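Local coordinates for protein histone-lysine N-methyltransferase family member SUVH9 (Arabidopsis thaliana, PDB 4NJ5) that takes part in silencing genes and transposable elements, and may bind methylated DNA and recruit RNA polymerase V to chromatin while lacking methyltransferase activity, at residues Phe29-Glu34 and Asp48-Lys53; Ile172-Ile177 and Phe197-Ser202; Val192-Phe197 and Ala225-Ser230; Ser286-Leu291 and Gly392-Arg397; Pro443-Ala448 and Met482-Met487. One frame throughout, in Å; residues are numbered along the deposited sequence.

Contact 1: Phe29-Glu34 and Asp48-Lys53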
# COMPACT_ATOMS: atom_id res chain seq x y z
N PHE A 29 -0.74 -10.43 12.16
CA PHE A 29 -0.58 -11.18 13.40
C PHE A 29 -1.26 -12.54 13.34
O PHE A 29 -0.69 -13.55 13.76
CB PHE A 29 -1.12 -10.39 14.58
CG PHE A 29 -1.18 -11.18 15.86
CD1 PHE A 29 -0.02 -11.45 16.58
CD2 PHE A 29 -2.39 -11.67 16.33
CE1 PHE A 29 -0.07 -12.19 17.74
CE2 PHE A 29 -2.45 -12.41 17.50
CZ PHE A 29 -1.28 -12.67 18.21
N LEU A 30 -2.49 -12.56 12.83
CA LEU A 30 -3.23 -13.81 12.67
C LEU A 30 -2.50 -14.76 11.74
O LEU A 30 -2.45 -15.99 11.97
CB LEU A 30 -4.63 -13.51 12.12
CG LEU A 30 -5.51 -12.71 13.07
CD1 LEU A 30 -6.84 -12.36 12.42
CD2 LEU A 30 -5.73 -13.50 14.35
N MET A 31 -1.90 -14.18 10.69
CA MET A 31 -1.07 -14.96 9.78
C MET A 31 0.19 -15.51 10.46
O MET A 31 0.58 -16.65 10.22
CB MET A 31 -0.71 -14.13 8.53
CG MET A 31 -1.92 -13.48 7.87
SD MET A 31 -1.88 -13.43 6.07
CE MET A 31 -2.93 -14.84 5.74
N MET A 32 0.84 -14.72 11.31
CA MET A 32 2.02 -15.22 12.00
C MET A 32 1.63 -16.34 12.96
O MET A 32 2.35 -17.32 13.12
CB MET A 32 2.76 -14.10 12.73
CG MET A 32 3.60 -13.21 11.82
SD MET A 32 4.93 -14.14 11.03
CE MET A 32 5.98 -14.49 12.44
N GLU A 33 0.47 -16.19 13.59
CA GLU A 33 0.01 -17.18 14.57
C GLU A 33 -0.29 -18.51 13.90
O GLU A 33 0.11 -19.56 14.40
CB GLU A 33 -1.20 -16.66 15.35
CG GLU A 33 -0.87 -15.58 16.38
CD GLU A 33 0.18 -16.01 17.40
OE1 GLU A 33 -0.19 -16.49 18.48
OE2 GLU A 33 1.39 -15.84 17.11
N GLU A 34 -0.98 -18.46 12.77
CA GLU A 34 -1.31 -19.69 12.06
C GLU A 34 -0.07 -20.34 11.41
O GLU A 34 0.02 -21.56 11.33
CB GLU A 34 -2.41 -19.44 11.02
CG GLU A 34 -3.03 -20.70 10.43
CD GLU A 34 -4.41 -21.00 11.00
OE1 GLU A 34 -4.59 -20.91 12.24
OE2 GLU A 34 -5.32 -21.33 10.21
N ASP A 48 -7.82 -14.62 2.76
CA ASP A 48 -9.20 -14.16 2.85
C ASP A 48 -9.84 -14.44 4.20
O ASP A 48 -10.49 -13.57 4.79
CB ASP A 48 -10.03 -14.75 1.70
CG ASP A 48 -9.70 -14.12 0.35
OD1 ASP A 48 -8.60 -13.57 0.20
OD2 ASP A 48 -10.56 -14.19 -0.55
N GLY A 49 -9.64 -15.66 4.70
CA GLY A 49 -10.16 -16.05 5.99
C GLY A 49 -9.57 -15.21 7.11
O GLY A 49 -10.29 -14.80 8.03
N LYS A 50 -8.27 -14.96 7.04
CA LYS A 50 -7.60 -14.14 8.05
C LYS A 50 -8.04 -12.68 7.98
O LYS A 50 -8.13 -12.00 8.99
CB LYS A 50 -6.08 -14.27 7.93
CG LYS A 50 -5.45 -15.15 9.00
CD LYS A 50 -6.24 -16.43 9.21
CE LYS A 50 -5.72 -17.20 10.42
NZ LYS A 50 -6.70 -18.19 10.94
N ALA A 51 -8.32 -12.22 6.76
CA ALA A 51 -8.87 -10.89 6.56
C ALA A 51 -10.24 -10.77 7.23
O ALA A 51 -10.51 -9.80 7.94
CB ALA A 51 -8.97 -10.60 5.08
N GLY A 52 -11.09 -11.77 7.00
CA GLY A 52 -12.41 -11.80 7.60
C GLY A 52 -12.35 -11.85 9.11
O GLY A 52 -13.15 -11.20 9.80
N LYS A 53 -11.41 -12.63 9.63
CA LYS A 53 -11.25 -12.73 11.08
C LYS A 53 -10.79 -11.41 11.68
O LYS A 53 -11.28 -10.99 12.73
CB LYS A 53 -10.27 -13.85 11.44
CG LYS A 53 -10.32 -14.23 12.91
CD LYS A 53 -11.75 -14.50 13.35
CE LYS A 53 -11.81 -15.08 14.74
NZ LYS A 53 -11.22 -14.17 15.76
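The pair of N-terminal helices, 8-35 and 46-60, meets here through L30, M31 and E34 on the first helix and K50 and K53 on the second. It illustrates how a lysine can serve a helix interface through several of its atoms, from CB to the ammonium. The local axes run at 126° to each other and approach to 9.9 Å, and the join is made by side chains reaching the opposite side chains and carbonyls. K50 lies across the gap. Its CB faces the methyl end of M31, with M31 CE 3.9 Å from K50 CB, and these two chains pass each other in opposite directions. Its CG sits against the root of the leucine, 3.6 Å from L30 CB. A bend at chi2 (44°) turns CD of the lysine out of the line set by the first bonds, and beyond it CE passes 3.8 Å from L30 O. The ammonium then meets the acid of E34 in a salt bridge, K50 NZ to E34 OE2 at 3.5 Å, the two chains crossing at about a right angle. The same carboxylate has a weak, long ion pair with R46, so its charge is probably shared. Closer to K53, the leucine reaches the second helix with one branch: L30 CD1 is 3.7 Å from K50 O and 3.9 Å from K53 CB. Around this surface contact, M57 extends the apolar patch beside L30, A51 packs against Y23 and R27 of the long helix and against F86, and D48 forms a salt bridge with R189, just ahead of strand 190-206.

Contact 2: Ile172-Ile177 and Phe197-Ser202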
# COMPACT_ATOMS: atom_id res chain seq x y z
N ILE A 172 -30.41 9.57 -4.00
CA ILE A 172 -29.38 9.23 -3.02
C ILE A 172 -27.99 9.10 -3.62
O ILE A 172 -27.79 8.41 -4.62
CB ILE A 172 -29.73 7.93 -2.27
CG1 ILE A 172 -30.97 8.15 -1.40
CG2 ILE A 172 -28.56 7.45 -1.43
CD1 ILE A 172 -30.87 9.32 -0.45
N GLU A 173 -27.02 9.78 -3.01
CA GLU A 173 -25.62 9.59 -3.35
C GLU A 173 -25.23 8.15 -3.03
O GLU A 173 -25.33 7.71 -1.89
CB GLU A 173 -24.75 10.52 -2.52
CG GLU A 173 -24.67 11.94 -3.02
CD GLU A 173 -23.87 12.84 -2.09
OE1 GLU A 173 -24.01 12.71 -0.86
OE2 GLU A 173 -23.07 13.66 -2.60
N VAL A 174 -24.76 7.43 -4.05
CA VAL A 174 -24.36 6.04 -3.88
C VAL A 174 -22.85 5.87 -4.05
O VAL A 174 -22.29 6.29 -5.06
CB VAL A 174 -25.09 5.13 -4.87
CG1 VAL A 174 -24.55 3.71 -4.80
CG2 VAL A 174 -26.59 5.15 -4.61
N ARG A 175 -22.19 5.26 -3.07
CA ARG A 175 -20.77 4.95 -3.19
C ARG A 175 -20.56 3.79 -4.16
O ARG A 175 -21.28 2.79 -4.11
CB ARG A 175 -20.16 4.62 -1.83
CG ARG A 175 -20.17 5.79 -0.85
CD ARG A 175 -19.47 5.44 0.46
NE ARG A 175 -20.16 4.40 1.21
CZ ARG A 175 -21.14 4.63 2.08
NH1 ARG A 175 -21.56 5.88 2.30
NH2 ARG A 175 -21.72 3.63 2.73
N VAL A 176 -19.59 3.94 -5.05
CA VAL A 176 -19.21 2.87 -5.96
C VAL A 176 -17.80 2.39 -5.64
O VAL A 176 -16.85 3.17 -5.64
CB VAL A 176 -19.26 3.32 -7.43
CG1 VAL A 176 -18.55 2.31 -8.32
CG2 VAL A 176 -20.70 3.52 -7.87
N ILE A 177 -17.67 1.10 -5.35
CA ILE A 177 -16.36 0.50 -5.16
C ILE A 177 -16.12 -0.52 -6.26
O ILE A 177 -16.88 -1.48 -6.43
CB ILE A 177 -16.21 -0.20 -3.79
CG1 ILE A 177 -16.24 0.81 -2.65
CG2 ILE A 177 -14.90 -0.99 -3.75
CD1 ILE A 177 -17.63 1.21 -2.19
N PHE A 197 -21.96 8.26 -7.15
CA PHE A 197 -22.74 8.17 -8.37
C PHE A 197 -24.21 8.33 -7.99
O PHE A 197 -24.58 8.11 -6.84
CB PHE A 197 -22.56 6.79 -9.02
CG PHE A 197 -21.24 6.61 -9.73
CD1 PHE A 197 -20.04 6.60 -9.04
CD2 PHE A 197 -21.22 6.40 -11.10
CE1 PHE A 197 -18.84 6.41 -9.70
CE2 PHE A 197 -20.02 6.23 -11.77
CZ PHE A 197 -18.83 6.22 -11.07
N ARG A 198 -25.04 8.73 -8.94
CA ARG A 198 -26.48 8.75 -8.70
C ARG A 198 -27.19 7.83 -9.68
O ARG A 198 -26.79 7.71 -10.83
CB ARG A 198 -27.04 10.18 -8.79
CG ARG A 198 -27.05 10.91 -7.46
CD ARG A 198 -27.91 12.16 -7.50
NE ARG A 198 -27.75 12.94 -6.28
CZ ARG A 198 -26.87 13.93 -6.14
NH1 ARG A 198 -26.08 14.26 -7.16
NH2 ARG A 198 -26.78 14.59 -5.00
N ILE A 199 -28.25 7.18 -9.20
CA ILE A 199 -29.04 6.30 -10.05
C ILE A 199 -30.07 7.16 -10.76
O ILE A 199 -30.92 7.78 -10.12
CB ILE A 199 -29.75 5.21 -9.23
CG1 ILE A 199 -28.77 4.55 -8.25
CG2 ILE A 199 -30.37 4.17 -10.15
CD1 ILE A 199 -29.43 3.66 -7.23
N VAL A 200 -29.99 7.23 -12.08
CA VAL A 200 -30.83 8.15 -12.84
C VAL A 200 -31.87 7.45 -13.69
O VAL A 200 -32.71 8.10 -14.32
CB VAL A 200 -29.98 9.06 -13.75
CG1 VAL A 200 -28.92 9.78 -12.93
CG2 VAL A 200 -29.34 8.23 -14.85
N ASP A 201 -31.82 6.12 -13.70
CA ASP A 201 -32.79 5.34 -14.45
C ASP A 201 -32.81 3.88 -13.99
O ASP A 201 -31.81 3.37 -13.50
CB ASP A 201 -32.52 5.42 -15.96
CG ASP A 201 -33.72 5.01 -16.78
OD1 ASP A 201 -34.82 4.91 -16.21
OD2 ASP A 201 -33.56 4.79 -18.00
N SER A 202 -33.96 3.23 -14.14
CA SER A 202 -34.09 1.82 -13.77
C SER A 202 -35.12 1.14 -14.66
O SER A 202 -36.06 1.78 -15.12
CB SER A 202 -34.52 1.68 -12.32
OG SER A 202 -35.90 1.98 -12.18
O HOH W 1 -29.46 8.02 -6.46
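V174 and F197 face each other as an antiparallel hydrogen-bonded pair, and the phenylalanine shows how one ring can extend such a bridge to the next residue but one. The two backbone bonds are alike in length: V174 N gives to F197 O at 2.9 Å, and F197 N returns one to V174 O, both close to straight. From this anchor the side chain can be followed outward. F197 CB lies near V176 CG2 and the carbonyl oxygen of V174. CG, anti to the carbonyl carbon (chi1 -76°), comes to 3.6 Å from V176 CG2, and F197 CD1 is nearer still to that methyl, at 3.4 Å. Next on the rim, CE1 stands 3.9 Å from V176 CB, so the valine and the ring meet obliquely. An alanine in place of F197 would probably leave V176 without its aromatic neighbour and open a gap beside strand 174-180, although the backbone pairing could persist. On the partly exposed flank, E173 CG rests over one face of the R198 guanidinium, 3.9 Å from R198 NH2; the carboxylate stays beyond salt-bridge range, and R198 NE bonds instead to G171 O. Beyond the bridge a water takes a hydrogen bond from I199 N and lies very close to I172 O, so its exact position is doubtful. V174 and I199 meet through methyls, V174 CG2 to I199 CD1 at 4.1 Å. This is the beta hairpin of strands 174-180 and 190-206 in the mixed sheet of the SRA domain.

Contact 3: Val192-Phe197 and Ala225-Ser230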
# COMPACT_ATOMS: atom_id res chain seq x y z
N VAL A 192 -11.02 -0.57 -5.33
CA VAL A 192 -10.74 0.86 -5.35
C VAL A 192 -12.02 1.68 -5.26
O VAL A 192 -13.02 1.38 -5.91
CB VAL A 192 -9.90 1.26 -6.59
CG1 VAL A 192 -10.64 0.94 -7.88
CG2 VAL A 192 -9.51 2.73 -6.52
N TYR A 193 -11.99 2.71 -4.42
CA TYR A 193 -13.14 3.59 -4.26
C TYR A 193 -13.16 4.63 -5.37
O TYR A 193 -12.20 5.37 -5.55
CB TYR A 193 -13.08 4.24 -2.88
CG TYR A 193 -14.14 5.28 -2.64
CD1 TYR A 193 -15.49 4.97 -2.75
CD2 TYR A 193 -13.80 6.58 -2.27
CE1 TYR A 193 -16.47 5.93 -2.52
CE2 TYR A 193 -14.76 7.54 -2.04
CZ TYR A 193 -16.09 7.21 -2.16
OH TYR A 193 -17.06 8.16 -1.93
N ASP A 194 -14.26 4.67 -6.13
CA ASP A 194 -14.37 5.60 -7.25
C ASP A 194 -15.29 6.78 -6.97
O ASP A 194 -15.57 7.57 -7.87
CB ASP A 194 -14.84 4.87 -8.52
CG ASP A 194 -13.70 4.17 -9.25
OD1 ASP A 194 -12.53 4.53 -9.03
OD2 ASP A 194 -13.99 3.26 -10.06
N GLY A 195 -15.77 6.90 -5.74
CA GLY A 195 -16.57 8.05 -5.37
C GLY A 195 -18.07 7.87 -5.46
O GLY A 195 -18.60 6.76 -5.28
N LEU A 196 -18.77 8.97 -5.74
CA LEU A 196 -20.22 9.01 -5.66
C LEU A 196 -20.91 9.05 -7.02
O LEU A 196 -20.49 9.77 -7.93
CB LEU A 196 -20.66 10.21 -4.82
CG LEU A 196 -20.07 10.24 -3.41
CD1 LEU A 196 -20.47 11.51 -2.67
CD2 LEU A 196 -20.51 9.00 -2.63
N PHE A 197 -21.96 8.26 -7.15
CA PHE A 197 -22.74 8.17 -8.37
C PHE A 197 -24.21 8.33 -7.99
O PHE A 197 -24.58 8.11 -6.84
CB PHE A 197 -22.56 6.79 -9.02
CG PHE A 197 -21.24 6.61 -9.73
CD1 PHE A 197 -20.04 6.60 -9.04
CD2 PHE A 197 -21.22 6.40 -11.10
CE1 PHE A 197 -18.84 6.41 -9.70
CE2 PHE A 197 -20.02 6.23 -11.77
CZ PHE A 197 -18.83 6.22 -11.07
N ALA A 225 -12.64 14.18 -7.74
CA ALA A 225 -11.30 13.80 -8.17
C ALA A 225 -11.37 12.61 -9.11
O ALA A 225 -12.36 11.87 -9.11
CB ALA A 225 -10.44 13.47 -6.97
N GLU A 226 -10.33 12.44 -9.91
CA GLU A 226 -10.22 11.34 -10.86
C GLU A 226 -10.48 10.00 -10.17
O GLU A 226 -10.05 9.79 -9.03
CB GLU A 226 -8.83 11.33 -11.51
CG GLU A 226 -8.69 10.36 -12.68
CD GLU A 226 -7.27 10.31 -13.24
OE1 GLU A 226 -6.37 10.98 -12.69
OE2 GLU A 226 -7.05 9.60 -14.25
N MET A 227 -11.19 9.11 -10.84
CA MET A 227 -11.45 7.79 -10.31
C MET A 227 -10.16 7.00 -10.15
O MET A 227 -9.24 7.10 -10.97
CB MET A 227 -12.42 7.02 -11.21
CG MET A 227 -13.83 7.56 -11.18
SD MET A 227 -14.98 6.55 -12.13
CE MET A 227 -14.19 6.61 -13.74
N GLY A 228 -10.09 6.21 -9.08
CA GLY A 228 -8.93 5.37 -8.83
C GLY A 228 -8.78 4.24 -9.84
O GLY A 228 -7.67 3.85 -10.16
N SER A 229 -9.90 3.71 -10.33
CA SER A 229 -9.84 2.63 -11.32
C SER A 229 -9.17 3.10 -12.61
O SER A 229 -8.42 2.35 -13.25
CB SER A 229 -11.23 2.03 -11.58
OG SER A 229 -12.17 3.02 -11.97
N SER A 230 -9.42 4.36 -12.98
CA SER A 230 -8.77 4.96 -14.14
C SER A 230 -7.26 5.05 -13.94
O SER A 230 -6.48 4.75 -14.85
CB SER A 230 -9.34 6.36 -14.40
OG SER A 230 -10.74 6.30 -14.58
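D194 and G195 break the regular course of strand 190-206, with D194 psi near zero (6°) and G195 at a positive phi of 95°, and D194 CA lies 4.8 Å from the CA of M227 at the start of helix 228-240. At the glycine's backbone angles a side chain would press on the carbonyl oxygen of D194. The aspartate grips the helix entrance with both oxygens. S229 N gives a nearly straight hydrogen bond of 3.0 Å to the syn lone pair of D194 OD1, while S229 OG donates to D194 OD2 at 2.6 Å from the syn side, somewhat out of the carboxylate plane. Chi1 of S229 (55°) places OG between its own backbone N and carbonyl carbon, where it meets D194 OD2. That oxygen is also in a salt bridge with R178 of strand 174-180, and the positive end of the helix would probably help to stabilise the buried charge. Here the SRA sheet, at the point where V176 pairs with both D194 and G195 in a beta bulge, is fastened to the helix that follows in the chain. Beside the acid, V192 presses on the first turn: V192 CG2 is 3.6 Å from G228 CA, and any CB on G228 would collide with that methyl. M227 crosses the aspartate at about a right angle, M227 CB reaching 3.3 Å from D194 OD1. Its sulfur makes a Met-aromatic contact at the edge of the F197 ring, M227 SD to F197 CZ at 4.0 Å, and R220 of strand 212-220 touches both residues.

Contact 4: Ser286-Leu291 and Gly392-Arg397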
# COMPACT_ATOMS: atom_id res chain seq x y z
N SER A 286 27.58 2.42 -1.68
CA SER A 286 29.00 2.10 -1.69
C SER A 286 29.67 2.54 -0.39
O SER A 286 29.74 3.73 -0.07
CB SER A 286 29.69 2.75 -2.89
OG SER A 286 31.10 2.58 -2.81
N PHE A 287 30.16 1.56 0.37
CA PHE A 287 30.86 1.83 1.61
C PHE A 287 32.34 2.05 1.32
O PHE A 287 32.84 1.57 0.30
CB PHE A 287 30.62 0.69 2.61
CG PHE A 287 29.20 0.60 3.09
CD1 PHE A 287 28.70 1.55 3.98
CD2 PHE A 287 28.35 -0.41 2.66
CE1 PHE A 287 27.39 1.48 4.42
CE2 PHE A 287 27.03 -0.48 3.10
CZ PHE A 287 26.55 0.47 3.98
N PRO A 288 33.04 2.79 2.19
CA PRO A 288 34.45 3.12 1.95
C PRO A 288 35.31 1.88 1.76
O PRO A 288 35.19 0.93 2.55
CB PRO A 288 34.86 3.88 3.22
CG PRO A 288 33.79 3.61 4.22
CD PRO A 288 32.54 3.42 3.42
N PRO A 289 36.17 1.88 0.73
CA PRO A 289 37.06 0.76 0.41
C PRO A 289 37.89 0.38 1.62
O PRO A 289 38.53 1.25 2.23
CB PRO A 289 37.95 1.33 -0.69
CG PRO A 289 37.13 2.39 -1.33
CD PRO A 289 36.33 3.00 -0.22
N GLY A 290 37.88 -0.90 1.97
CA GLY A 290 38.62 -1.37 3.12
C GLY A 290 37.82 -1.35 4.41
O GLY A 290 38.38 -1.16 5.49
N LEU A 291 36.51 -1.53 4.30
CA LEU A 291 35.67 -1.80 5.43
C LEU A 291 35.32 -3.24 5.44
O LEU A 291 35.26 -3.89 6.46
CB LEU A 291 34.35 -1.04 5.34
CG LEU A 291 33.30 -1.54 6.35
CD1 LEU A 291 33.07 -0.48 7.38
CD2 LEU A 291 31.98 -1.98 5.77
N GLY A 392 23.60 5.61 -1.87
CA GLY A 392 24.52 6.70 -2.13
C GLY A 392 25.93 6.29 -1.79
O GLY A 392 26.20 5.10 -1.60
N VAL A 393 26.84 7.25 -1.72
CA VAL A 393 28.22 6.97 -1.36
C VAL A 393 28.45 7.29 0.11
O VAL A 393 28.37 8.44 0.52
CB VAL A 393 29.21 7.77 -2.24
CG1 VAL A 393 30.65 7.48 -1.84
CG2 VAL A 393 28.98 7.46 -3.71
N ALA A 394 28.71 6.26 0.91
CA ALA A 394 28.87 6.42 2.35
C ALA A 394 30.25 6.93 2.73
O ALA A 394 31.26 6.51 2.16
CB ALA A 394 28.56 5.12 3.08
N LEU A 395 30.29 7.84 3.70
CA LEU A 395 31.54 8.44 4.14
C LEU A 395 31.84 8.16 5.61
O LEU A 395 30.93 7.94 6.42
CB LEU A 395 31.52 9.96 3.95
CG LEU A 395 31.52 10.58 2.55
CD1 LEU A 395 32.12 9.63 1.52
CD2 LEU A 395 30.13 11.00 2.15
N THR A 396 33.13 8.18 5.94
CA THR A 396 33.57 8.21 7.32
C THR A 396 33.41 9.63 7.82
O THR A 396 33.01 10.51 7.06
CB THR A 396 35.06 7.84 7.43
OG1 THR A 396 35.83 8.69 6.57
CG2 THR A 396 35.28 6.39 7.01
N ARG A 397 33.73 9.89 9.09
CA ARG A 397 33.67 11.25 9.60
C ARG A 397 34.73 12.16 8.99
O ARG A 397 34.47 13.33 8.75
CB ARG A 397 33.72 11.25 11.13
CG ARG A 397 33.63 12.65 11.75
CD ARG A 397 32.90 12.64 13.08
NE ARG A 397 31.51 12.23 12.93
CZ ARG A 397 30.49 12.71 13.64
NH1 ARG A 397 30.70 13.64 14.56
NH2 ARG A 397 29.27 12.27 13.42
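S286 holds the edge of strand 393-395 with two backbone hydrogen bonds, a compact case in which a loop satisfies one N-H and one C=O at a single bridge. S286 N gives to G392 O at 3.0 Å, the donor sitting nearly along the C=O axis. In return A394 N donates to S286 O over 2.9 Å, tilted 24° from the carbonyl plane. The bridge thus pairs S286 with V393, and V393 is itself backbone-bonded to D450. A394 N is therefore satisfied by the loop, while V393 and L395 bond to strand 448-450, the latter at A448. The donor of G392 is met too, G392 N bonding to the hydroxyl of T285, the residue just before the loop segment. Past S286 the loop continues with P288 and P289, which have no N-H to give. Apolar contacts join here: F287 CD1 lies 3.7 Å from A394 CB, the methyl approaching the ring obliquely, and P288 CD packs more loosely on the same methyl. The phenylalanine ring also meets H478 edge-to-face. P288 CD makes a van der Waals approach of 3.6 Å to A394 O, and P288 CG is 4.2 Å from T396 CG2. T396 is the N-cap of helix 397-405: its OG1 caps a backbone N in the first turn, and its own N bonds to the side chain of Q399. In the fold, a loop within the pre-SET motif range pairs with a short strand in the SET range, adding one bridge to a small two-stranded antiparallel sheet.

Contact 5: Pro443-Ala448 and Met482-Met487; sequences PPVDFA and MFPRVM
F447 carries its CG between the backbone N and the carbonyl carbon (chi1 75°), and F483 sets its own CG anti to the carbonyl carbon (chi1 -77°); these torsions set the CG atoms from which the two rings meet. Both belong to the SET domain, where the loop entering strand 448-450 packs on the turn that leads into strand 485-490. The pair is an example of aromatic packing that is neither a stack nor edge-to-face: the centroids are 5.1 Å apart and the planes differ by 38°. F483 CD1 stands over one face of the F447 ring, offset toward the rim, and F483 CE1 comes to 3.5 Å from F447 CB. Two backbone oxygens also approach the F447 ring obliquely. F447 CD1 lies 3.3 Å from M482 O, and F447 CZ is 3.6 Å from P484 O. The ring of P484 is shared, touching F447 CE1 with its CD and meeting V445 CG2 with its CG at 3.6 Å. An alanine at F447 would keep CB against F483 but lose the ring, and would probably open a gap beside P484 and M482 O. F473 of strand 469-475 also touches V445 and P484. A water links the segments: it accepts from D446 N and donates to M482 O at 3.0 Å and to D446 OD1 at 2.8 Å.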
# COMPACT_ATOMS: atom_id res chain seq x y z
N PRO A 443 23.25 2.91 19.87
CA PRO A 443 23.79 4.18 19.38
C PRO A 443 23.19 4.53 18.02
O PRO A 443 23.00 3.64 17.19
CB PRO A 443 25.29 3.89 19.23
CG PRO A 443 25.55 2.80 20.20
CD PRO A 443 24.32 1.94 20.17
N PRO A 444 22.89 5.82 17.80
CA PRO A 444 22.33 6.22 16.51
C PRO A 444 23.37 6.13 15.41
O PRO A 444 24.56 6.22 15.68
CB PRO A 444 21.93 7.68 16.75
CG PRO A 444 22.86 8.15 17.81
CD PRO A 444 23.09 6.96 18.70
N VAL A 445 22.91 5.91 14.19
CA VAL A 445 23.76 5.98 13.01
C VAL A 445 24.29 7.41 12.90
O VAL A 445 23.57 8.36 13.17
CB VAL A 445 22.96 5.59 11.76
CG1 VAL A 445 23.59 6.14 10.49
CG2 VAL A 445 22.80 4.07 11.68
N ASP A 446 25.57 7.57 12.54
CA ASP A 446 26.16 8.91 12.44
C ASP A 446 26.90 9.19 11.14
O ASP A 446 27.46 10.27 10.96
CB ASP A 446 27.06 9.21 13.64
CG ASP A 446 28.19 8.20 13.82
OD1 ASP A 446 28.63 7.59 12.83
OD2 ASP A 446 28.65 8.04 14.97
N PHE A 447 26.91 8.22 10.22
CA PHE A 447 27.63 8.43 8.96
C PHE A 447 26.86 9.31 7.98
O PHE A 447 25.65 9.51 8.12
CB PHE A 447 28.05 7.10 8.32
CG PHE A 447 26.93 6.36 7.65
CD1 PHE A 447 26.22 5.38 8.34
CD2 PHE A 447 26.60 6.60 6.32
CE1 PHE A 447 25.20 4.68 7.73
CE2 PHE A 447 25.58 5.90 5.71
CZ PHE A 447 24.88 4.95 6.41
N ALA A 448 27.56 9.83 6.98
CA ALA A 448 26.94 10.70 6.00
C ALA A 448 27.00 10.06 4.62
O ALA A 448 27.82 9.19 4.36
CB ALA A 448 27.63 12.06 5.98
N MET A 482 28.31 0.40 12.55
CA MET A 482 28.50 1.80 12.19
C MET A 482 27.97 2.11 10.79
O MET A 482 27.62 3.26 10.50
CB MET A 482 29.99 2.17 12.26
CG MET A 482 30.67 1.81 13.58
SD MET A 482 30.28 2.92 14.95
CE MET A 482 28.88 2.10 15.70
N PHE A 483 27.89 1.10 9.94
CA PHE A 483 27.51 1.33 8.55
C PHE A 483 26.39 0.43 8.02
O PHE A 483 26.56 -0.25 7.01
CB PHE A 483 28.74 1.19 7.64
CG PHE A 483 29.65 2.37 7.68
CD1 PHE A 483 29.33 3.54 7.00
CD2 PHE A 483 30.85 2.33 8.38
CE1 PHE A 483 30.17 4.63 7.03
CE2 PHE A 483 31.70 3.42 8.41
CZ PHE A 483 31.35 4.57 7.73
N PRO A 484 25.21 0.45 8.68
CA PRO A 484 24.13 -0.36 8.12
C PRO A 484 23.58 0.29 6.86
O PRO A 484 23.80 1.48 6.64
CB PRO A 484 23.07 -0.32 9.23
CG PRO A 484 23.28 1.01 9.87
CD PRO A 484 24.77 1.25 9.84
N ARG A 485 22.87 -0.47 6.04
CA ARG A 485 22.26 0.09 4.86
C ARG A 485 20.95 0.81 5.20
O ARG A 485 20.37 0.59 6.26
CB ARG A 485 22.03 -0.99 3.80
CG ARG A 485 23.32 -1.66 3.36
CD ARG A 485 23.15 -2.50 2.12
NE ARG A 485 24.44 -2.99 1.65
CZ ARG A 485 25.18 -2.39 0.73
NH1 ARG A 485 26.35 -2.91 0.37
NH2 ARG A 485 24.75 -1.27 0.16
N VAL A 486 20.53 1.68 4.30
CA VAL A 486 19.29 2.43 4.48
C VAL A 486 18.24 1.82 3.56
O VAL A 486 18.35 1.91 2.34
CB VAL A 486 19.50 3.92 4.13
CG1 VAL A 486 18.27 4.73 4.48
CG2 VAL A 486 20.73 4.46 4.84
N MET A 487 17.24 1.17 4.15
CA MET A 487 16.21 0.49 3.37
C MET A 487 14.85 1.14 3.55
O MET A 487 14.45 1.46 4.67
CB MET A 487 16.15 -0.99 3.75
CG MET A 487 17.46 -1.74 3.55
SD MET A 487 17.96 -1.79 1.82
CE MET A 487 19.32 -2.95 1.88
O HOH W 2 27.03 5.36 12.54

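In the fold
Contacts 2 and 3 form one unit in the SRA sheet: their centres are 13 Å apart, they share F197, and V176 is linked to G195 by a probable hydrogen bond, V176 N to G195 O at 3.0 Å. Contacts 4 and 5 form a second unit, centres 11 Å apart, joined by the probable bond L395 N to A448 O at 2.9 Å and by F483 packing on L395. The two units lie on opposite sides of the chain's centre, contacts 2 and 4 being 59 Å apart between centres. Contact 1 touches none of them; its nearest atoms stand about 14 Å from contacts 2 and 3. All five are away from the triangular three-zinc cluster.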